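Long-range contacts in PEPTIDE N-myristoyltransferase (Saccharomyces cerevisiae, PDB 1IIC), which catalyses transfer of the myristoyl group from myristoyl-CoA to the N-terminal glycine of protein and peptide substrates: residues A[229-234]-A[278-283]; A[197-202]-A[304-309]; A[124-129]-A[249-254]. All blocks are in the same frame, centred on the assembly; numbering follows the deposited sequence.

In the fold
The enzyme is built of two halves, both of which belong to the acetyltransferase clan. Contacts 1 and 2 lie within the C-terminal half, and the chain of contact 1 is nested inside the loop that contact 2 closes; their centres are 33 Å apart. Contact 3 joins the halves, pairing a strand of the N-terminal sheet with residues 252-254. Its segments alternate along the chain with those of contacts 1 and 2. The nearest atoms of contacts 1 and 3 are about 11 Å apart, whereas contacts 2 and 3 lie on opposite sides of the chain's centre, 41 Å between centres. In contact 3 the V125 side chain is about 13 Å from bound myristoyl-CoA.

Contact 1. Residues A[229-234]-A[278-283]; sequences RKLKKE and IFSYVV
The Y281 ring meets K230 and R229 obliquely: K230 CG approaches Y281 CE2 at 4.0 Å, and R229 O lies 3.5 Å from Y281 CB, at the root of the ring. The K230 and Y281 side chains run side by side in the same direction. Within 278-283, Y281 OH lies in the plane of the F279 ring, at its edge. Farther out, the Y281 ring meets that of F294 with planes about 30° apart, while F279 stacks on F296.

Three backbone hydrogen bonds define the antiparallel pairing. R229 and V282 form a hydrogen-bonded pair, with R229 N to V282 O at 2.7 Å and V282 N to R229 O at 2.8 Å. K230 and Y281 follow as a non-hydrogen-bonded pair, their CA atoms 4.3 Å apart. One step on, L231 N reaches S280 O at 2.9 Å, the last hydrogen bond between the two segments, just where strand 228-230 ends.

L231 carries the apolar packing. Its chi1 of 165° sets CG beside the carbonyl carbon and lays both methyls against 278-283: CD2 touches S280 CB at 3.7 Å and CD1 touches V282 CG2 at 3.9 Å. S280 OG is satisfied by F265 O. The R229 guanidinium forms salt bridges to D235 and E284, with a weak bond from NH1 to K230 O.

Strand 278-284 lies inside the mixed sheet, since it pairs antiparallel with strand 228-230 along one edge and with 290-303 along the other. L231 and V282 pack on V239 of helix 236-247, whereas Y281 and V283 touch helix 334-357, so this part of the sheet is sandwiched between two helices.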
loop_
_atom_site.group_PDB
_atom_site.type_symbol
_atom_site.label_atom_id
_atom_site.label_comp_id
_atom_site.label_asym_id
_atom_site.label_seq_id
_atom_site.Cartn_x
_atom_site.Cartn_y
_atom_site.Cartn_z
ATOM N N ARG A 229 -16.713 5.674 -15.794
ATOM C CA ARG A 229 -17.485 4.464 -15.522
ATOM C C ARG A 229 -16.553 3.423 -14.894
ATOM O O ARG A 229 -15.365 3.683 -14.724
ATOM C CB ARG A 229 -18.098 3.915 -16.818
ATOM C CG ARG A 229 -17.076 3.418 -17.826
ATOM C CD ARG A 229 -17.759 2.843 -19.050
ATOM N NE ARG A 229 -16.821 2.583 -20.145
ATOM C CZ ARG A 229 -15.879 1.649 -20.124
ATOM N NH1 ARG A 229 -15.729 0.862 -19.064
ATOM N NH2 ARG A 229 -15.079 1.506 -21.168
ATOM N N LYS A 230 -17.092 2.256 -14.550
ATOM C CA LYS A 230 -16.289 1.192 -13.952
ATOM C C LYS A 230 -15.371 0.555 -14.974
ATOM O O LYS A 230 -15.690 0.509 -16.156
ATOM C CB LYS A 230 -17.183 0.101 -13.374
ATOM C CG LYS A 230 -18.062 0.544 -12.223
ATOM C CD LYS A 230 -18.840 -0.631 -11.689
ATOM C CE LYS A 230 -19.758 -0.213 -10.558
ATOM N NZ LYS A 230 -20.478 -1.393 -10.012
ATOM N N LEU A 231 -14.226 0.061 -14.512
ATOM C CA LEU A 231 -13.269 -0.611 -15.389
ATOM C C LEU A 231 -13.832 -1.978 -15.778
ATOM O O LEU A 231 -14.462 -2.641 -14.959
ATOM C CB LEU A 231 -11.932 -0.804 -14.662
ATOM C CG LEU A 231 -10.943 -1.780 -15.294
ATOM C CD1 LEU A 231 -10.455 -1.233 -16.624
ATOM C CD2 LEU A 231 -9.783 -2.003 -14.355
ATOM N N LYS A 232 -13.601 -2.395 -17.022
ATOM C CA LYS A 232 -14.079 -3.687 -17.506
ATOM C C LYS A 232 -12.935 -4.363 -18.227
ATOM O O LYS A 232 -12.011 -3.695 -18.676
ATOM C CB LYS A 232 -15.252 -3.499 -18.471
ATOM C CG LYS A 232 -16.373 -2.640 -17.912
ATOM C CD LYS A 232 -17.370 -2.248 -18.998
ATOM C CE LYS A 232 -18.362 -1.209 -18.482
ATOM N NZ LYS A 232 -19.366 -0.848 -19.528
ATOM N N LYS A 233 -13.002 -5.689 -18.337
ATOM C CA LYS A 233 -11.955 -6.458 -19.007
ATOM C C LYS A 233 -11.707 -5.941 -20.421
ATOM O O LYS A 233 -10.574 -5.912 -20.892
ATOM C CB LYS A 233 -12.338 -7.938 -19.056
ATOM N N GLU A 234 -12.773 -5.525 -21.095
ATOM C CA GLU A 234 -12.667 -4.994 -22.449
ATOM C C GLU A 234 -11.695 -3.811 -22.503
ATOM O O GLU A 234 -11.066 -3.569 -23.529
ATOM C CB GLU A 234 -14.042 -4.517 -22.941
ATOM C CG GLU A 234 -15.136 -5.588 -23.000
ATOM C CD GLU A 234 -15.482 -6.172 -21.637
ATOM O OE1 GLU A 234 -15.824 -5.394 -20.722
ATOM O OE2 GLU A 234 -15.419 -7.414 -21.486
ATOM N N ILE A 278 -11.426 -4.126 -4.356
ATOM C CA ILE A 278 -10.855 -3.176 -5.305
ATOM C C ILE A 278 -11.951 -2.461 -6.105
ATOM O O ILE A 278 -12.913 -3.089 -6.553
ATOM C CB ILE A 278 -9.876 -3.894 -6.267
ATOM C CG1 ILE A 278 -9.118 -2.870 -7.117
ATOM C CG2 ILE A 278 -10.644 -4.860 -7.163
ATOM C CD1 ILE A 278 -8.268 -1.891 -6.324
ATOM N N PHE A 279 -11.800 -1.145 -6.253
ATOM C CA PHE A 279 -12.750 -0.300 -6.974
ATOM C C PHE A 279 -11.996 0.480 -8.060
ATOM O O PHE A 279 -11.344 1.480 -7.767
ATOM C CB PHE A 279 -13.412 0.705 -6.021
ATOM C CG PHE A 279 -14.269 0.080 -4.944
ATOM C CD1 PHE A 279 -13.699 -0.656 -3.907
ATOM C CD2 PHE A 279 -15.653 0.253 -4.951
ATOM C CE1 PHE A 279 -14.496 -1.213 -2.886
ATOM C CE2 PHE A 279 -16.457 -0.299 -3.940
ATOM C CZ PHE A 279 -15.873 -1.033 -2.905
ATOM N N SER A 280 -12.087 0.036 -9.310
ATOM C CA SER A 280 -11.383 0.711 -10.399
ATOM C C SER A 280 -12.327 1.379 -11.402
ATOM O O SER A 280 -13.341 0.796 -11.805
ATOM C CB SER A 280 -10.480 -0.277 -11.124
ATOM O OG SER A 280 -9.484 -0.783 -10.248
ATOM N N TYR A 281 -11.971 2.599 -11.800
ATOM C CA TYR A 281 -12.766 3.387 -12.738
ATOM C C TYR A 281 -11.952 3.899 -13.905
ATOM O O TYR A 281 -10.738 4.049 -13.828
ATOM C CB TYR A 281 -13.422 4.559 -12.005
ATOM C CG TYR A 281 -14.209 4.077 -10.826
ATOM C CD1 TYR A 281 -13.565 3.752 -9.635
ATOM C CD2 TYR A 281 -15.575 3.811 -10.936
ATOM C CE1 TYR A 281 -14.252 3.163 -8.585
ATOM C CE2 TYR A 281 -16.275 3.216 -9.885
ATOM C CZ TYR A 281 -15.597 2.892 -8.712
ATOM O OH TYR A 281 -16.250 2.271 -7.676
ATOM N N VAL A 282 -12.654 4.182 -14.990
ATOM C CA VAL A 282 -12.037 4.655 -16.209
ATOM C C VAL A 282 -12.898 5.768 -16.796
ATOM O O VAL A 282 -14.071 5.899 -16.456
ATOM C CB VAL A 282 -11.934 3.486 -17.226
ATOM C CG1 VAL A 282 -11.865 4.012 -18.633
ATOM C CG2 VAL A 282 -10.713 2.631 -16.920
ATOM N N VAL A 283 -12.297 6.593 -17.642
ATOM C CA VAL A 283 -13.033 7.649 -18.320
ATOM C C VAL A 283 -12.863 7.349 -19.804
ATOM O O VAL A 283 -11.739 7.258 -20.300
ATOM C CB VAL A 283 -12.479 9.060 -18.017
ATOM C CG1 VAL A 283 -13.204 10.088 -18.878
ATOM C CG2 VAL A 283 -12.670 9.405 -16.540
#

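Contact 2. Residues A[197-202]-A[304-309]; sequences YEVDFT and LNNTKY
An Asx turn in the loop between strands 290-303 and 311-322 meets the C-terminal end of helix 193-198, with K308 and Y309 facing E198 and V199. One oxygen, E198 OE1, receives both polar bonds that cross the contact. K308 NZ makes a salt bridge to it at 2.8 Å, arriving on the syn side only 18° out of the carboxylate plane. Y309 OH donates to the same E198 OE1 at 3.1 Å but from well above that plane, 59° out of it. OE1 itself lies near the plane of the Y309 ring, at its edge, and carboxylate and ring are inclined by 47°.

The loop is shaped by N306, whose OD1 accepts from K308 N at 2.6 Å, in the carbonyl plane, and from Y309 N at 3.0 Å, from above it. This pair of bonds is the Asx motif, and it probably steadies the backbone from which both side chains leave toward E198. On the other side the helix ends in a Schellman motif: D200, with positive phi, is the C-prime residue, and D200 N bonds Y197 O at 2.9 Å while F201 N bonds L196 O.

Apolar contacts flank the polar ones. V199 CG1 reaches Y309 CD1 at 3.7 Å, approaching the ring obliquely, and E198 CB lies 3.9 Å from Y309 CE1. K308 CG sits over one face of the Y309 ring, near its rim; beyond it the lysine chain bends at chi3 before NZ meets the carboxylate. V199 also touches I303, the last residue of strand 290-303, and Y309 leans on K195 of the helix.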
loop_
_atom_site.group_PDB
_atom_site.type_symbol
_atom_site.label_atom_id
_atom_site.label_comp_id
_atom_site.label_asym_id
_atom_site.label_seq_id
_atom_site.Cartn_x
_atom_site.Cartn_y
_atom_site.Cartn_z
ATOM N N TYR A 197 -15.906 11.649 13.955
ATOM C CA TYR A 197 -15.797 12.369 15.208
ATOM C C TYR A 197 -16.329 11.540 16.374
ATOM O O TYR A 197 -15.670 11.418 17.406
ATOM C CB TYR A 197 -16.560 13.681 15.123
ATOM C CG TYR A 197 -16.461 14.516 16.376
ATOM C CD1 TYR A 197 -15.227 14.902 16.877
ATOM C CD2 TYR A 197 -17.607 14.932 17.049
ATOM C CE1 TYR A 197 -15.134 15.689 18.028
ATOM C CE2 TYR A 197 -17.525 15.719 18.195
ATOM C CZ TYR A 197 -16.289 16.094 18.678
ATOM O OH TYR A 197 -16.228 16.876 19.812
ATOM N N GLU A 198 -17.515 10.965 16.206
ATOM C CA GLU A 198 -18.110 10.154 17.254
ATOM C C GLU A 198 -17.313 8.896 17.617
ATOM O O GLU A 198 -17.409 8.413 18.746
ATOM C CB GLU A 198 -19.550 9.800 16.880
ATOM C CG GLU A 198 -20.549 10.861 17.346
ATOM C CD GLU A 198 -21.933 10.714 16.731
ATOM O OE1 GLU A 198 -22.447 9.578 16.658
ATOM O OE2 GLU A 198 -22.513 11.746 16.334
ATOM N N VAL A 199 -16.531 8.362 16.677
ATOM C CA VAL A 199 -15.714 7.178 16.965
ATOM C C VAL A 199 -14.289 7.644 17.246
ATOM O O VAL A 199 -13.331 6.871 17.194
ATOM C CB VAL A 199 -15.695 6.174 15.792
ATOM C CG1 VAL A 199 -17.119 5.750 15.454
ATOM C CG2 VAL A 199 -14.986 6.785 14.584
ATOM N N ASP A 200 -14.178 8.939 17.519
ATOM C CA ASP A 200 -12.922 9.586 17.856
ATOM C C ASP A 200 -11.768 9.451 16.858
ATOM O O ASP A 200 -10.617 9.272 17.259
ATOM C CB ASP A 200 -12.473 9.113 19.239
ATOM C CG ASP A 200 -11.503 10.071 19.892
ATOM O OD1 ASP A 200 -11.748 11.296 19.802
ATOM O OD2 ASP A 200 -10.511 9.607 20.502
ATOM N N PHE A 201 -12.063 9.546 15.565
ATOM C CA PHE A 201 -11.005 9.467 14.564
ATOM C C PHE A 201 -10.576 10.838 14.048
ATOM O O PHE A 201 -9.550 10.957 13.382
ATOM C CB PHE A 201 -11.407 8.545 13.408
ATOM C CG PHE A 201 -10.858 7.148 13.548
ATOM C CD1 PHE A 201 -11.135 6.391 14.681
ATOM C CD2 PHE A 201 -10.014 6.614 12.581
ATOM C CE1 PHE A 201 -10.574 5.123 14.859
ATOM C CE2 PHE A 201 -9.451 5.348 12.751
ATOM C CZ PHE A 201 -9.734 4.603 13.902
ATOM N N THR A 202 -11.359 11.866 14.361
ATOM C CA THR A 202 -11.039 13.246 13.975
ATOM C C THR A 202 -11.474 14.141 15.129
ATOM O O THR A 202 -12.328 13.757 15.931
ATOM C CB THR A 202 -11.794 13.716 12.694
ATOM O OG1 THR A 202 -11.484 12.849 11.600
ATOM C CG2 THR A 202 -11.371 15.137 12.312
ATOM N N LEU A 304 -14.783 -0.654 18.597
ATOM C CA LEU A 304 -15.050 -1.285 19.886
ATOM C C LEU A 304 -15.648 -0.318 20.901
ATOM O O LEU A 304 -15.421 0.889 20.831
ATOM C CB LEU A 304 -13.754 -1.866 20.473
ATOM C CG LEU A 304 -12.884 -2.821 19.639
ATOM C CD1 LEU A 304 -11.618 -3.151 20.412
ATOM C CD2 LEU A 304 -13.652 -4.101 19.316
ATOM N N ASN A 305 -16.417 -0.868 21.835
ATOM C CA ASN A 305 -17.030 -0.095 22.912
ATOM C C ASN A 305 -17.935 1.064 22.504
ATOM O O ASN A 305 -18.077 2.025 23.256
ATOM C CB ASN A 305 -15.930 0.430 23.838
ATOM C CG ASN A 305 -15.029 -0.680 24.352
ATOM O OD1 ASN A 305 -13.814 -0.512 24.446
ATOM N ND2 ASN A 305 -15.626 -1.817 24.693
ATOM N N ASN A 306 -18.545 0.984 21.328
ATOM C CA ASN A 306 -19.436 2.048 20.898
ATOM C C ASN A 306 -20.816 1.486 20.624
ATOM O O ASN A 306 -20.972 0.532 19.859
ATOM C CB ASN A 306 -18.907 2.753 19.650
ATOM C CG ASN A 306 -19.671 4.037 19.344
ATOM O OD1 ASN A 306 -20.875 4.012 19.091
ATOM N ND2 ASN A 306 -18.971 5.162 19.382
ATOM N N THR A 307 -21.809 2.104 21.258
ATOM C CA THR A 307 -23.209 1.709 21.155
ATOM C C THR A 307 -23.816 2.010 19.791
ATOM O O THR A 307 -24.759 1.343 19.367
ATOM C CB THR A 307 -24.068 2.434 22.225
ATOM O OG1 THR A 307 -23.559 2.149 23.533
ATOM C CG2 THR A 307 -25.520 1.988 22.143
ATOM N N LYS A 308 -23.286 3.021 19.108
ATOM C CA LYS A 308 -23.836 3.408 17.813
ATOM C C LYS A 308 -23.158 2.788 16.588
ATOM O O LYS A 308 -23.827 2.484 15.595
ATOM C CB LYS A 308 -23.836 4.938 17.677
ATOM C CG LYS A 308 -24.669 5.438 16.491
ATOM C CD LYS A 308 -24.442 6.919 16.197
ATOM C CE LYS A 308 -25.496 7.818 16.809
ATOM N NZ LYS A 308 -25.207 9.238 16.447
ATOM N N TYR A 309 -21.840 2.604 16.648
ATOM C CA TYR A 309 -21.124 2.027 15.511
ATOM C C TYR A 309 -20.217 0.884 15.934
ATOM O O TYR A 309 -19.709 0.869 17.049
ATOM C CB TYR A 309 -20.248 3.080 14.818
ATOM C CG TYR A 309 -20.882 4.431 14.595
ATOM C CD1 TYR A 309 -20.795 5.432 15.562
ATOM C CD2 TYR A 309 -21.543 4.727 13.403
ATOM C CE1 TYR A 309 -21.346 6.693 15.346
ATOM C CE2 TYR A 309 -22.096 5.983 13.174
ATOM C CZ TYR A 309 -21.993 6.959 14.149
ATOM O OH TYR A 309 -22.537 8.203 13.935
#

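Contact 3. Residues A[124-129]-A[249-254]; sequences GVRGKQ and RFELIQ
G124 and I253 form an antiparallel hydrogen-bonded pair: G124 N bonds I253 O at 2.7 Å, nearly straight (175° at the hydrogen), and I253 N returns the bond to G124 O at 3.0 Å. A third bond, R126 N to E251 O at 2.7 Å, extends the ladder beyond the strand. E251 O also receives a CA-H contact from V125 CA at 3.3 Å.

The R126 and E251 side chains add a salt bridge, NH2 to OE1 at 3.4 Å. OE1 sits over one face of the guanidinium, with the two planes 34° apart, and no N-H points at it.

V125 and L252 are the non-hydrogen-bonded pair, side by side on one sheet face, V125 CG2 to L252 CD1 at 4.1 Å. On the other face, I253 CG1 lies 4.0 Å from G124 CA. A type I' turn from V125 to K128 closes the hairpin of strands 112-125 and 128-140.

Directional bonding and register thus come from the three backbone hydrogen bonds, which add residues 252-254 to the N-terminal sheet; the salt bridge over the guanidinium face adds charge attraction without a directed hydrogen bond, along with van der Waals contact between the two side chains.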
loop_
_atom_site.group_PDB
_atom_site.type_symbol
_atom_site.label_atom_id
_atom_site.label_comp_id
_atom_site.label_asym_id
_atom_site.label_seq_id
_atom_site.Cartn_x
_atom_site.Cartn_y
_atom_site.Cartn_z
ATOM N N GLY A 124 10.733 -1.468 -10.998
ATOM C CA GLY A 124 11.455 -0.617 -11.916
ATOM C C GLY A 124 12.090 0.425 -11.021
ATOM O O GLY A 124 11.381 1.170 -10.353
ATOM N N VAL A 125 13.417 0.459 -10.962
ATOM C CA VAL A 125 14.108 1.438 -10.135
ATOM C C VAL A 125 14.941 2.289 -11.080
ATOM O O VAL A 125 15.962 1.831 -11.608
ATOM C CB VAL A 125 15.047 0.768 -9.093
ATOM C CG1 VAL A 125 15.554 1.808 -8.121
ATOM C CG2 VAL A 125 14.316 -0.351 -8.346
ATOM N N ARG A 126 14.501 3.530 -11.281
ATOM C CA ARG A 126 15.161 4.455 -12.196
ATOM C C ARG A 126 15.465 3.727 -13.501
ATOM O O ARG A 126 16.608 3.678 -13.941
ATOM C CB ARG A 126 16.450 5.018 -11.585
ATOM C CG ARG A 126 16.221 5.699 -10.248
ATOM C CD ARG A 126 17.208 6.821 -9.962
ATOM N NE ARG A 126 16.959 7.383 -8.639
ATOM C CZ ARG A 126 17.290 8.613 -8.278
ATOM N NH1 ARG A 126 17.892 9.418 -9.149
ATOM N NH2 ARG A 126 16.999 9.045 -7.056
ATOM N N GLY A 127 14.430 3.140 -14.097
ATOM C CA GLY A 127 14.599 2.432 -15.357
ATOM C C GLY A 127 15.153 1.019 -15.253
ATOM O O GLY A 127 14.987 0.215 -16.173
ATOM N N LYS A 128 15.824 0.710 -14.150
ATOM C CA LYS A 128 16.375 -0.622 -13.963
ATOM C C LYS A 128 15.265 -1.624 -13.667
ATOM O O LYS A 128 14.399 -1.382 -12.832
ATOM C CB LYS A 128 17.374 -0.628 -12.809
ATOM C CG LYS A 128 18.701 0.032 -13.107
ATOM C CD LYS A 128 19.735 -0.981 -13.569
ATOM C CE LYS A 128 21.144 -0.464 -13.271
ATOM N NZ LYS A 128 22.209 -1.492 -13.504
ATOM N N GLN A 129 15.305 -2.753 -14.362
ATOM C CA GLN A 129 14.326 -3.813 -14.183
ATOM C C GLN A 129 14.890 -4.732 -13.092
ATOM O O GLN A 129 15.949 -5.328 -13.276
ATOM C CB GLN A 129 14.186 -4.586 -15.492
ATOM C CG GLN A 129 12.921 -5.397 -15.641
ATOM C CD GLN A 129 11.903 -4.699 -16.519
ATOM O OE1 GLN A 129 10.884 -5.284 -16.905
ATOM N NE2 GLN A 129 12.171 -3.436 -16.836
ATOM N N ARG A 249 6.957 8.023 -15.441
ATOM C CA ARG A 249 7.530 9.266 -14.928
ATOM C C ARG A 249 8.172 9.070 -13.552
ATOM O O ARG A 249 9.096 9.788 -13.180
ATOM C CB ARG A 249 6.448 10.341 -14.818
ATOM C CG ARG A 249 5.448 10.116 -13.685
ATOM C CD ARG A 249 4.346 11.160 -13.764
ATOM N NE ARG A 249 3.754 11.172 -15.102
ATOM C CZ ARG A 249 3.066 12.186 -15.609
ATOM N NH1 ARG A 249 2.875 13.285 -14.895
ATOM N NH2 ARG A 249 2.572 12.098 -16.835
ATOM N N PHE A 250 7.668 8.100 -12.798
ATOM C CA PHE A 250 8.177 7.835 -11.457
ATOM C C PHE A 250 9.491 7.037 -11.489
ATOM O O PHE A 250 9.810 6.384 -12.489
ATOM C CB PHE A 250 7.095 7.096 -10.651
ATOM C CG PHE A 250 5.769 7.833 -10.593
ATOM C CD1 PHE A 250 4.595 7.227 -11.046
ATOM C CD2 PHE A 250 5.703 9.137 -10.110
ATOM C CE1 PHE A 250 3.365 7.915 -11.023
ATOM C CE2 PHE A 250 4.492 9.832 -10.079
ATOM C CZ PHE A 250 3.320 9.229 -10.534
ATOM N N GLU A 251 10.259 7.095 -10.404
ATOM C CA GLU A 251 11.526 6.379 -10.344
ATOM C C GLU A 251 11.430 5.020 -9.664
ATOM O O GLU A 251 12.292 4.163 -9.866
ATOM C CB GLU A 251 12.586 7.255 -9.666
ATOM C CG GLU A 251 12.924 8.523 -10.465
ATOM C CD GLU A 251 13.939 9.408 -9.771
ATOM O OE1 GLU A 251 13.965 9.410 -8.529
ATOM O OE2 GLU A 251 14.700 10.119 -10.457
ATOM N N LEU A 252 10.384 4.816 -8.865
ATOM C CA LEU A 252 10.167 3.533 -8.179
ATOM C C LEU A 252 8.754 3.045 -8.491
ATOM O O LEU A 252 7.768 3.622 -8.024
ATOM C CB LEU A 252 10.323 3.682 -6.664
ATOM C CG LEU A 252 10.150 2.376 -5.875
ATOM C CD1 LEU A 252 11.256 1.393 -6.258
ATOM C CD2 LEU A 252 10.194 2.664 -4.379
ATOM N N ILE A 253 8.660 1.971 -9.267
ATOM C CA ILE A 253 7.362 1.442 -9.669
ATOM C C ILE A 253 7.368 -0.077 -9.756
ATOM O O ILE A 253 8.422 -0.699 -9.758
ATOM C CB ILE A 253 6.967 1.956 -11.088
ATOM C CG1 ILE A 253 7.964 1.414 -12.120
ATOM C CG2 ILE A 253 6.952 3.476 -11.130
ATOM C CD1 ILE A 253 7.674 1.817 -13.558
ATOM N N GLN A 254 6.176 -0.658 -9.825
ATOM C CA GLN A 254 6.045 -2.094 -10.000
ATOM C C GLN A 254 5.711 -2.189 -11.478
ATOM O O GLN A 254 4.806 -1.506 -11.957
ATOM C CB GLN A 254 4.881 -2.691 -9.196
ATOM C CG GLN A 254 4.909 -4.228 -9.207
ATOM C CD GLN A 254 3.558 -4.891 -8.961
ATOM O OE1 GLN A 254 2.778 -4.458 -8.111
ATOM N NE2 GLN A 254 3.287 -5.965 -9.698
#